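Local coordinates for four helix bundle protein (Bacteroides thetaiotaomicron VPI-5482, PDB 2RLD) that is of unknown function but belongs to the 23S rRNA-intervening sequence protein family, folds as a four-helix bundle and binds calcium, at residues Val23-Phe28 / Glu90-Glu95; Ser39-Arg44 / Ala76-Tyr81; Asn67-Ala72 / Lys109-Ile114. One frame throughout, in Å; residues are numbered along the deposited sequence.

Interaction 1: Val23-Phe28 / Glu90-Glu95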
loop_
_atom_site.group_PDB
_atom_site.type_symbol
_atom_site.label_atom_id
_atom_site.label_comp_id
_atom_site.label_asym_id
_atom_site.label_seq_id
_atom_site.Cartn_x
_atom_site.Cartn_y
_atom_site.Cartn_z
ATOM N N VAL C 23 -15.474 10.759 5.127
ATOM C CA VAL C 23 -15.666 10.787 3.672
ATOM C C VAL C 23 -15.819 12.216 3.166
ATOM O O VAL C 23 -15.221 12.610 2.147
ATOM C CB VAL C 23 -16.829 9.889 3.216
ATOM C CG1 VAL C 23 -17.179 10.091 1.757
ATOM C CG2 VAL C 23 -16.496 8.447 3.428
ATOM N N ASN C 24 -16.637 13.007 3.844
ATOM C CA ASN C 24 -16.786 14.417 3.449
ATOM C C ASN C 24 -15.492 15.220 3.539
ATOM O O ASN C 24 -15.194 16.059 2.658
ATOM C CB ASN C 24 -17.902 15.064 4.274
ATOM C CG ASN C 24 -19.288 14.595 3.859
ATOM O OD1 ASN C 24 -19.496 14.126 2.742
ATOM N ND2 ASN C 24 -20.254 14.747 4.765
ATOM N N LEU C 25 -14.706 14.977 4.589
ATOM C CA LEU C 25 -13.423 15.617 4.741
ATOM C C LEU C 25 -12.484 15.237 3.617
ATOM O O LEU C 25 -11.720 16.070 3.140
ATOM C CB LEU C 25 -12.793 15.258 6.085
ATOM C CG LEU C 25 -11.417 15.876 6.349
ATOM C CD1 LEU C 25 -11.471 17.430 6.367
ATOM C CD2 LEU C 25 -10.820 15.310 7.659
ATOM N N TYR C 26 -12.496 13.967 3.243
ATOM C CA TYR C 26 -11.685 13.495 2.118
ATOM C C TYR C 26 -12.013 14.220 0.843
ATOM O O TYR C 26 -11.116 14.732 0.148
ATOM C CB TYR C 26 -11.854 11.995 1.942
ATOM C CG TYR C 26 -11.079 11.451 0.781
ATOM C CD1 TYR C 26 -9.726 11.216 0.889
ATOM C CD2 TYR C 26 -11.700 11.194 -0.424
ATOM C CE1 TYR C 26 -9.004 10.746 -0.163
ATOM C CE2 TYR C 26 -10.995 10.689 -1.483
ATOM C CZ TYR C 26 -9.652 10.468 -1.360
ATOM O OH TYR C 26 -8.919 9.973 -2.416
ATOM N N LYS C 27 -13.301 14.321 0.540
ATOM C CA LYS C 27 -13.743 15.088 -0.637
ATOM C C LYS C 27 -13.268 16.539 -0.614
ATOM O O LYS C 27 -12.780 17.056 -1.617
ATOM C CB LYS C 27 -15.268 15.043 -0.743
ATOM C CG LYS C 27 -15.826 13.688 -1.052
ATOM C CD LYS C 27 -17.337 13.687 -0.892
ATOM C CE LYS C 27 -18.041 14.334 -2.025
ATOM N NZ LYS C 27 -19.536 14.511 -1.755
ATOM N N PHE C 28 -13.416 17.188 0.546
ATOM C CA PHE C 28 -12.949 18.552 0.748
ATOM C C PHE C 28 -11.471 18.672 0.449
ATOM O O PHE C 28 -11.072 19.534 -0.339
ATOM C CB PHE C 28 -13.238 18.989 2.180
ATOM C CG PHE C 28 -12.641 20.317 2.541
ATOM C CD1 PHE C 28 -13.257 21.506 2.148
ATOM C CD2 PHE C 28 -11.494 20.384 3.284
ATOM C CE1 PHE C 28 -12.710 22.749 2.477
ATOM C CE2 PHE C 28 -10.940 21.646 3.625
ATOM C CZ PHE C 28 -11.575 22.818 3.220
ATOM N N GLU C 90 -2.608 24.040 7.942
ATOM C CA GLU C 90 -3.600 24.956 7.384
ATOM C C GLU C 90 -4.443 24.364 6.246
ATOM O O GLU C 90 -5.050 25.107 5.458
ATOM C CB GLU C 90 -2.954 26.287 6.998
ATOM C CG GLU C 90 -2.235 26.966 8.207
ATOM C CD GLU C 90 -1.464 28.225 7.842
ATOM O OE1 GLU C 90 -1.710 28.800 6.769
ATOM O OE2 GLU C 90 -0.617 28.631 8.646
ATOM N N TYR C 91 -4.509 23.037 6.198
ATOM C CA TYR C 91 -5.426 22.351 5.277
ATOM C C TYR C 91 -6.876 22.369 5.738
ATOM O O TYR C 91 -7.779 22.275 4.921
ATOM C CB TYR C 91 -4.953 20.926 4.972
ATOM C CG TYR C 91 -3.854 20.946 3.951
ATOM C CD1 TYR C 91 -4.152 21.013 2.586
ATOM C CD2 TYR C 91 -2.526 20.925 4.335
ATOM C CE1 TYR C 91 -3.125 21.072 1.624
ATOM C CE2 TYR C 91 -1.485 21.003 3.389
ATOM C CZ TYR C 91 -1.798 21.057 2.038
ATOM O OH TYR C 91 -0.769 21.076 1.112
ATOM N N ILE C 92 -7.100 22.489 7.040
ATOM C CA ILE C 92 -8.448 22.655 7.587
ATOM C C ILE C 92 -8.441 23.820 8.576
ATOM O O ILE C 92 -7.381 24.174 9.152
ATOM C CB ILE C 92 -8.961 21.385 8.297
ATOM C CG1 ILE C 92 -8.018 20.968 9.447
ATOM C CG2 ILE C 92 -9.217 20.241 7.260
ATOM C CD1 ILE C 92 -8.562 19.811 10.257
ATOM N N THR C 93 -9.617 24.444 8.754
ATOM C CA THR C 93 -9.767 25.560 9.677
ATOM C C THR C 93 -9.828 25.048 11.106
ATOM O O THR C 93 -10.045 23.861 11.329
ATOM C CB THR C 93 -11.082 26.348 9.391
ATOM O OG1 THR C 93 -12.214 25.498 9.638
ATOM C CG2 THR C 93 -11.135 26.816 7.944
ATOM N N ARG C 94 -9.685 25.945 12.079
ATOM C CA ARG C 94 -9.796 25.546 13.482
ATOM C C ARG C 94 -11.196 25.012 13.762
ATOM O O ARG C 94 -11.363 24.066 14.524
ATOM C CB ARG C 94 -9.453 26.724 14.409
ATOM C CG ARG C 94 -9.746 26.497 15.898
ATOM C CD ARG C 94 -8.966 25.352 16.524
ATOM N NE ARG C 94 -7.521 25.574 16.568
ATOM C CZ ARG C 94 -6.663 24.831 17.270
ATOM N NH1 ARG C 94 -7.087 23.810 18.009
ATOM N NH2 ARG C 94 -5.368 25.114 17.243
ATOM N N GLU C 95 -12.199 25.598 13.108
ATOM C CA GLU C 95 -13.598 25.148 13.239
ATOM C C GLU C 95 -13.782 23.735 12.745
ATOM O O GLU C 95 -14.453 22.910 13.394
ATOM C CB GLU C 95 -14.533 26.071 12.450
ATOM C CG GLU C 95 -16.002 25.748 12.601
ATOM C CD GLU C 95 -16.915 26.618 11.722
ATOM O OE1 GLU C 95 -16.417 27.501 10.979
ATOM O OE2 GLU C 95 -18.152 26.398 11.774
#
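The nearest approach to the Phe28 ring across this contact comes from a main-chain oxygen: Tyr91 O lies near the ring plane, at its edge, 3.5 Å from Phe28 CE2. This puts a C-H edge, slightly positive in character, against a carbonyl dipole. The same oxygen accepts a hydrogen bond from Gln33 NE2, so the aromatic edge supplements a stronger partner. With CG trans to the backbone N (chi1 173°), Phe28 extends from helix 7-32 toward the turn between helices 62-88 and 94-116. That turn begins with a Schellman motif, in which Glu90, with positive phi, ends helix 62-88; Thr93 then N-caps the next helix. Between these two ends Ile92 supplies the apolar half of the contact. Its CG2 branch touches Leu25 CD1 at 3.7 Å, the two side chains crossing at about a right angle, and comes within 4.3 Å of Phe28 CE2 from an oblique direction. Leu25 also packs on Leu83 and Ile100, while Ile92 rests on Leu86, Ile87 and Tyr97. No hydrogen bond joins the two segments, which implies that the interhelical turn is tied to helix 7-32 by dispersion and a weak edge-to-carbonyl attraction, while Gln33, just beyond that helix, adds a directional polar bond.

Interaction 2: Ser39-Arg44 / Ala76-Tyr81. With EDO (1,2-ethanediol), chain L.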
loop_
_atom_site.group_PDB
_atom_site.type_symbol
_atom_site.label_atom_id
_atom_site.label_comp_id
_atom_site.label_asym_id
_atom_site.label_seq_id
_atom_site.Cartn_x
_atom_site.Cartn_y
_atom_site.Cartn_z
ATOM N N SER C 39 -4.900 13.085 2.941
ATOM C CA SER C 39 -6.308 12.778 2.751
ATOM C C SER C 39 -6.538 11.276 2.614
ATOM O O SER C 39 -7.474 10.717 3.230
ATOM C CB SER C 39 -6.833 13.535 1.535
ATOM O OG SER C 39 -6.162 13.173 0.348
ATOM N N LYS C 40 -5.699 10.600 1.838
ATOM C CA LYS C 40 -5.887 9.153 1.672
ATOM C C LYS C 40 -5.622 8.404 2.966
ATOM O O LYS C 40 -6.351 7.459 3.315
ATOM C CB LYS C 40 -4.992 8.613 0.568
ATOM C CG LYS C 40 -5.141 9.298 -0.726
ATOM N N GLN C 41 -4.632 8.862 3.718
ATOM C CA GLN C 41 -4.282 8.228 4.988
ATOM C C GLN C 41 -5.442 8.337 5.965
ATOM O O GLN C 41 -5.839 7.355 6.586
ATOM C CB GLN C 41 -3.049 8.842 5.601
ATOM C CG GLN C 41 -1.783 8.651 4.807
ATOM C CD GLN C 41 -1.087 7.374 5.121
ATOM O OE1 GLN C 41 -1.731 6.347 5.345
ATOM N NE2 GLN C 41 0.246 7.414 5.141
ATOM N N ILE C 42 -6.042 9.523 6.062
ATOM C CA ILE C 42 -7.099 9.736 7.046
ATOM C C ILE C 42 -8.431 9.154 6.601
ATOM O O ILE C 42 -9.251 8.775 7.445
ATOM C CB ILE C 42 -7.235 11.243 7.433
ATOM C CG1 ILE C 42 -7.958 11.361 8.777
ATOM C CG2 ILE C 42 -7.900 12.066 6.337
ATOM C CD1 ILE C 42 -8.178 12.786 9.258
ATOM N N LEU C 43 -8.664 9.060 5.291
ATOM C CA LEU C 43 -9.828 8.327 4.807
ATOM C C LEU C 43 -9.788 6.896 5.311
ATOM O O LEU C 43 -10.777 6.369 5.820
ATOM C CB LEU C 43 -9.856 8.327 3.282
ATOM C CG LEU C 43 -10.986 7.504 2.661
ATOM C CD1 LEU C 43 -12.370 8.027 3.053
ATOM C CD2 LEU C 43 -10.784 7.493 1.136
ATOM N N ARG C 44 -8.616 6.282 5.209
ATOM C CA ARG C 44 -8.436 4.911 5.667
ATOM C C ARG C 44 -8.579 4.768 7.185
ATOM O O ARG C 44 -9.366 3.936 7.673
ATOM C CB ARG C 44 -7.079 4.367 5.216
ATOM C CG ARG C 44 -6.844 2.900 5.589
ATOM N N ALA C 76 -8.611 5.340 15.670
ATOM C CA ALA C 76 -9.041 6.645 16.208
ATOM C C ALA C 76 -7.832 7.533 16.524
ATOM O O ALA C 76 -7.812 8.722 16.173
ATOM C CB ALA C 76 -9.901 6.444 17.451
ATOM N N ASN C 77 -6.815 6.947 17.145
ATOM C CA ASN C 77 -5.623 7.702 17.466
ATOM C C ASN C 77 -4.844 8.123 16.247
ATOM O O ASN C 77 -4.387 9.274 16.180
ATOM C CB ASN C 77 -4.746 6.947 18.438
ATOM C CG ASN C 77 -5.167 7.184 19.846
ATOM O OD1 ASN C 77 -4.827 8.222 20.422
ATOM N ND2 ASN C 77 -5.939 6.262 20.408
ATOM N N GLU C 78 -4.738 7.244 15.254
ATOM C CA GLU C 78 -4.058 7.653 14.010
ATOM C C GLU C 78 -4.815 8.794 13.324
ATOM O O GLU C 78 -4.210 9.755 12.826
ATOM C CB GLU C 78 -3.894 6.473 13.058
ATOM C CG GLU C 78 -3.005 6.864 11.887
ATOM C CD GLU C 78 -2.897 5.834 10.797
ATOM O OE1 GLU C 78 -3.089 4.629 11.080
ATOM O OE2 GLU C 78 -2.608 6.251 9.651
ATOM N N THR C 79 -6.130 8.696 13.325
ATOM C CA THR C 79 -6.985 9.717 12.707
ATOM C C THR C 79 -6.725 11.065 13.397
ATOM O O THR C 79 -6.636 12.093 12.742
ATOM C CB THR C 79 -8.485 9.322 12.814
ATOM O OG1 THR C 79 -8.717 8.078 12.127
ATOM C CG2 THR C 79 -9.392 10.406 12.224
ATOM N N GLU C 80 -6.626 11.040 14.719
ATOM C CA GLU C 80 -6.346 12.257 15.514
ATOM C C GLU C 80 -4.986 12.862 15.146
ATOM O O GLU C 80 -4.826 14.075 15.092
ATOM C CB GLU C 80 -6.518 11.929 17.003
ATOM C CG GLU C 80 -8.030 11.802 17.323
ATOM C CD GLU C 80 -8.400 10.735 18.341
ATOM O OE1 GLU C 80 -7.505 10.256 19.069
ATOM O OE2 GLU C 80 -9.603 10.370 18.386
ATOM N N TYR C 81 -4.014 12.006 14.871
ATOM C CA TYR C 81 -2.706 12.450 14.377
ATOM C C TYR C 81 -2.876 13.196 13.068
ATOM O O TYR C 81 -2.391 14.322 12.909
ATOM C CB TYR C 81 -1.783 11.235 14.163
ATOM C CG TYR C 81 -0.479 11.539 13.401
ATOM C CD1 TYR C 81 0.617 12.088 14.032
ATOM C CD2 TYR C 81 -0.375 11.241 12.059
ATOM C CE1 TYR C 81 1.804 12.354 13.319
ATOM C CE2 TYR C 81 0.786 11.520 11.325
ATOM C CZ TYR C 81 1.862 12.084 11.961
ATOM O OH TYR C 81 3.015 12.298 11.233
HETATM C C1 EDO L . 0.184 5.284 7.809
HETATM O O1 EDO L . 1.458 5.147 7.189
HETATM C C2 EDO L . 0.307 4.808 9.244
HETATM O O2 EDO L . -0.241 3.499 9.370
HETATM O O HOH W 1 -4.092 5.297 7.283
#
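Ile42 and Thr79 mark the close approach of two helical backbones, their CA atoms only 5.7 Å apart, where helix 38-57 and helix 62-88 run in opposed senses as neighbours in the four-helix bundle. Thr79 presents its methyl, CG2, to Ile42 CG1 at 3.9 Å, and the two side chains cross at about a right angle. Because CG1 of Ile42 is trans to the backbone N (chi1 -160°), the chain reaches over to the opposite helix, and its CD1 also comes near Thr79 O. The hydroxyl of Thr79 is engaged separately, by Glu75 O and by Ser45 OG, which leaves the methyl for the apolar seam.

Beside this seam the contact turns polar. Glu78 stretches out beyond CG, and its OE2 accepts a hydrogen bond from Trp82 NE1. A water bridges the helices, 2.8 Å from Gln41 O and 3.0 Å from Glu78 OE2; it can donate to either, but has more acceptors within reach than protons. Glu78 OE1 lies close to Glu55 OE2 of the third subunit, a meeting of like charges that could raise the proton affinity of either carboxylate. Gln41, bent at chi2 (-87°), brings its amide alongside a 1,2-ethanediol, probably from the crystallisation liquor, which is also hydrogen-bonded to Ser48 OG of the third subunit. An alanine here removes the amide, and the diol, without that donor and the flank beside it, would probably be freer to turn, although the water's backbone acceptor would remain. The donation is itself weak: Gln41 NE2 lies 3.3 Å from O1 of the diol, with an N-H...O angle of 142°.

Interaction 3: Asn67-Ala72 / Lys109-Ile114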
loop_
_atom_site.group_PDB
_atom_site.type_symbol
_atom_site.label_atom_id
_atom_site.label_comp_id
_atom_site.label_asym_id
_atom_site.label_seq_id
_atom_site.Cartn_x
_atom_site.Cartn_y
_atom_site.Cartn_z
ATOM N N ASN C 67 -9.977 -7.093 21.655
ATOM C CA ASN C 67 -8.872 -6.877 20.722
ATOM C C ASN C 67 -9.265 -6.086 19.467
ATOM O O ASN C 67 -8.536 -5.183 19.025
ATOM C CB ASN C 67 -8.202 -8.206 20.355
ATOM C CG ASN C 67 -7.233 -8.684 21.443
ATOM O OD1 ASN C 67 -7.587 -8.742 22.621
ATOM N ND2 ASN C 67 -6.007 -9.008 21.050
ATOM N N LYS C 68 -10.424 -6.401 18.905
ATOM C CA LYS C 68 -10.921 -5.637 17.766
ATOM C C LYS C 68 -11.227 -4.193 18.179
ATOM O O LYS C 68 -10.970 -3.253 17.411
ATOM C CB LYS C 68 -12.141 -6.324 17.143
ATOM C CG LYS C 68 -11.792 -7.655 16.482
ATOM C CD LYS C 68 -10.919 -7.451 15.266
ATOM N N LEU C 69 -11.733 -3.993 19.399
ATOM C CA LEU C 69 -11.964 -2.632 19.873
ATOM C C LEU C 69 -10.646 -1.880 20.046
ATOM O O LEU C 69 -10.573 -0.664 19.822
ATOM C CB LEU C 69 -12.753 -2.627 21.172
ATOM C CG LEU C 69 -14.221 -3.075 21.122
ATOM C CD1 LEU C 69 -14.894 -2.744 22.446
ATOM C CD2 LEU C 69 -14.954 -2.424 19.952
ATOM N N ASN C 70 -9.599 -2.593 20.446
ATOM C CA ASN C 70 -8.284 -1.976 20.577
ATOM C C ASN C 70 -7.733 -1.539 19.235
ATOM O O ASN C 70 -7.076 -0.493 19.151
ATOM C CB ASN C 70 -7.303 -2.936 21.234
ATOM C CG ASN C 70 -5.973 -2.259 21.599
ATOM O OD1 ASN C 70 -4.934 -2.564 21.011
ATOM N ND2 ASN C 70 -6.007 -1.347 22.583
ATOM N N ILE C 71 -7.997 -2.322 18.184
ATOM C CA ILE C 71 -7.642 -1.883 16.820
ATOM C C ILE C 71 -8.467 -0.649 16.402
ATOM O O ILE C 71 -7.919 0.290 15.811
ATOM C CB ILE C 71 -7.827 -2.990 15.767
ATOM C CG1 ILE C 71 -6.980 -4.222 16.102
ATOM C CG2 ILE C 71 -7.428 -2.478 14.357
ATOM C CD1 ILE C 71 -7.321 -5.431 15.220
ATOM N N ALA C 72 -9.753 -0.607 16.759
ATOM C CA ALA C 72 -10.577 0.608 16.528
ATOM C C ALA C 72 -9.970 1.833 17.224
ATOM O O ALA C 72 -9.876 2.922 16.650
ATOM C CB ALA C 72 -12.018 0.388 17.025
ATOM N N LYS C 109 -13.081 7.781 23.985
ATOM C CA LYS C 109 -13.526 7.703 25.374
ATOM C C LYS C 109 -14.415 6.469 25.572
ATOM O O LYS C 109 -14.249 5.707 26.532
ATOM C CB LYS C 109 -14.292 8.979 25.688
ATOM C CG LYS C 109 -14.812 9.103 27.098
ATOM C CD LYS C 109 -15.628 10.380 27.258
ATOM C CE LYS C 109 -16.769 10.452 26.255
ATOM N NZ LYS C 109 -18.003 11.036 26.830
ATOM N N LEU C 110 -15.346 6.266 24.644
ATOM C CA LEU C 110 -16.268 5.143 24.739
ATOM C C LEU C 110 -15.522 3.807 24.556
ATOM O O LEU C 110 -15.743 2.832 25.312
ATOM C CB LEU C 110 -17.371 5.303 23.690
ATOM C CG LEU C 110 -18.245 6.554 23.867
ATOM C CD1 LEU C 110 -19.140 6.833 22.640
ATOM C CD2 LEU C 110 -19.074 6.403 25.132
ATOM N N LEU C 111 -14.616 3.763 23.573
ATOM C CA LEU C 111 -13.829 2.541 23.363
ATOM C C LEU C 111 -13.001 2.185 24.593
ATOM O O LEU C 111 -12.943 1.025 25.012
ATOM C CB LEU C 111 -12.924 2.664 22.148
ATOM C CG LEU C 111 -13.634 2.763 20.800
ATOM C CD1 LEU C 111 -12.621 3.206 19.750
ATOM C CD2 LEU C 111 -14.270 1.432 20.423
ATOM N N ILE C 112 -12.397 3.191 25.209
ATOM C CA ILE C 112 -11.583 2.944 26.393
ATOM C C ILE C 112 -12.436 2.415 27.549
ATOM O O ILE C 112 -12.026 1.479 28.269
ATOM C CB ILE C 112 -10.798 4.202 26.813
ATOM C CG1 ILE C 112 -9.715 4.487 25.772
ATOM C CG2 ILE C 112 -10.175 4.002 28.220
ATOM C CD1 ILE C 112 -9.211 5.904 25.772
ATOM N N SER C 113 -13.630 2.982 27.716
ATOM C CA SER C 113 -14.545 2.550 28.768
ATOM C C SER C 113 -14.890 1.075 28.603
ATOM O O SER C 113 -14.726 0.275 29.517
ATOM C CB SER C 113 -15.828 3.386 28.740
ATOM O OG SER C 113 -16.648 3.090 29.855
ATOM N N ILE C 114 -15.364 0.717 27.421
ATOM C CA ILE C 114 -15.691 -0.667 27.128
ATOM C C ILE C 114 -14.465 -1.552 27.429
ATOM O O ILE C 114 -14.534 -2.504 28.228
ATOM C CB ILE C 114 -16.121 -0.824 25.660
ATOM C CG1 ILE C 114 -17.462 -0.119 25.415
ATOM C CG2 ILE C 114 -16.222 -2.294 25.281
ATOM C CD1 ILE C 114 -17.708 0.235 23.976
#
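Leu69 projects from helix 62-88 toward helix 94-116 and is met there by Leu111 and Ile114, residues one helical turn apart. Its two methyls divide the work: CD2 lies 3.9 Å from Leu111 CD2, while CD1 is directed at the CB and CG2 of Ile114, a pairing modelled too tightly for its exact spacing to be trusted. The complementary bump is Leu111. With CG beside the backbone N (chi1 -66°), its fork spans one turn of the facing helix, CD2 against Leu69 and CD1 over Ala72. At Ala72 the small side chain leaves a shallow place on the helix surface, and Leu111 CD1 settles into it, 4.0 Å from Ala72 CB and 3.9 Å from the backbone carbon Ala72 C. Large residue thus faces small one at one level and large faces large at the next, along segments whose axes approach to 9.7 Å at 156°, roughly antiparallel. The interface is wholly apolar and buries 206 Å², counting both sides. Around it the bundle closes in: Leu69 also packs on Ala56 of helix 38-57, Leu111 and Ile114 both rest on Val11 of helix 7-32, and Phe65, a turn earlier on helix 62-88, touches Ile114.

The three contacts sample the bundle along its length. Interactions 1 and 2, with centres 12 Å apart, touch each other: Leu25 CD2 meets Ile42 CD1 at 4.0 Å, and Tyr26 packs on Ser39 and Leu43. Interaction 3 lies across the chain's centre from interaction 1, about 25 Å away between centres, yet both use helix 94-116; helix 62-88 likewise carries interactions 2 and 3. The calcium ion bound in this chain lies at the far end, held by Asp5, Asp8 and Asn9, about 8 Å from the Ile114 side chain. Asp103, ligand of a second calcium not bound to this chain, lies about 10 Å from Leu25 and 9 Å from Thr79, side chain to side chain.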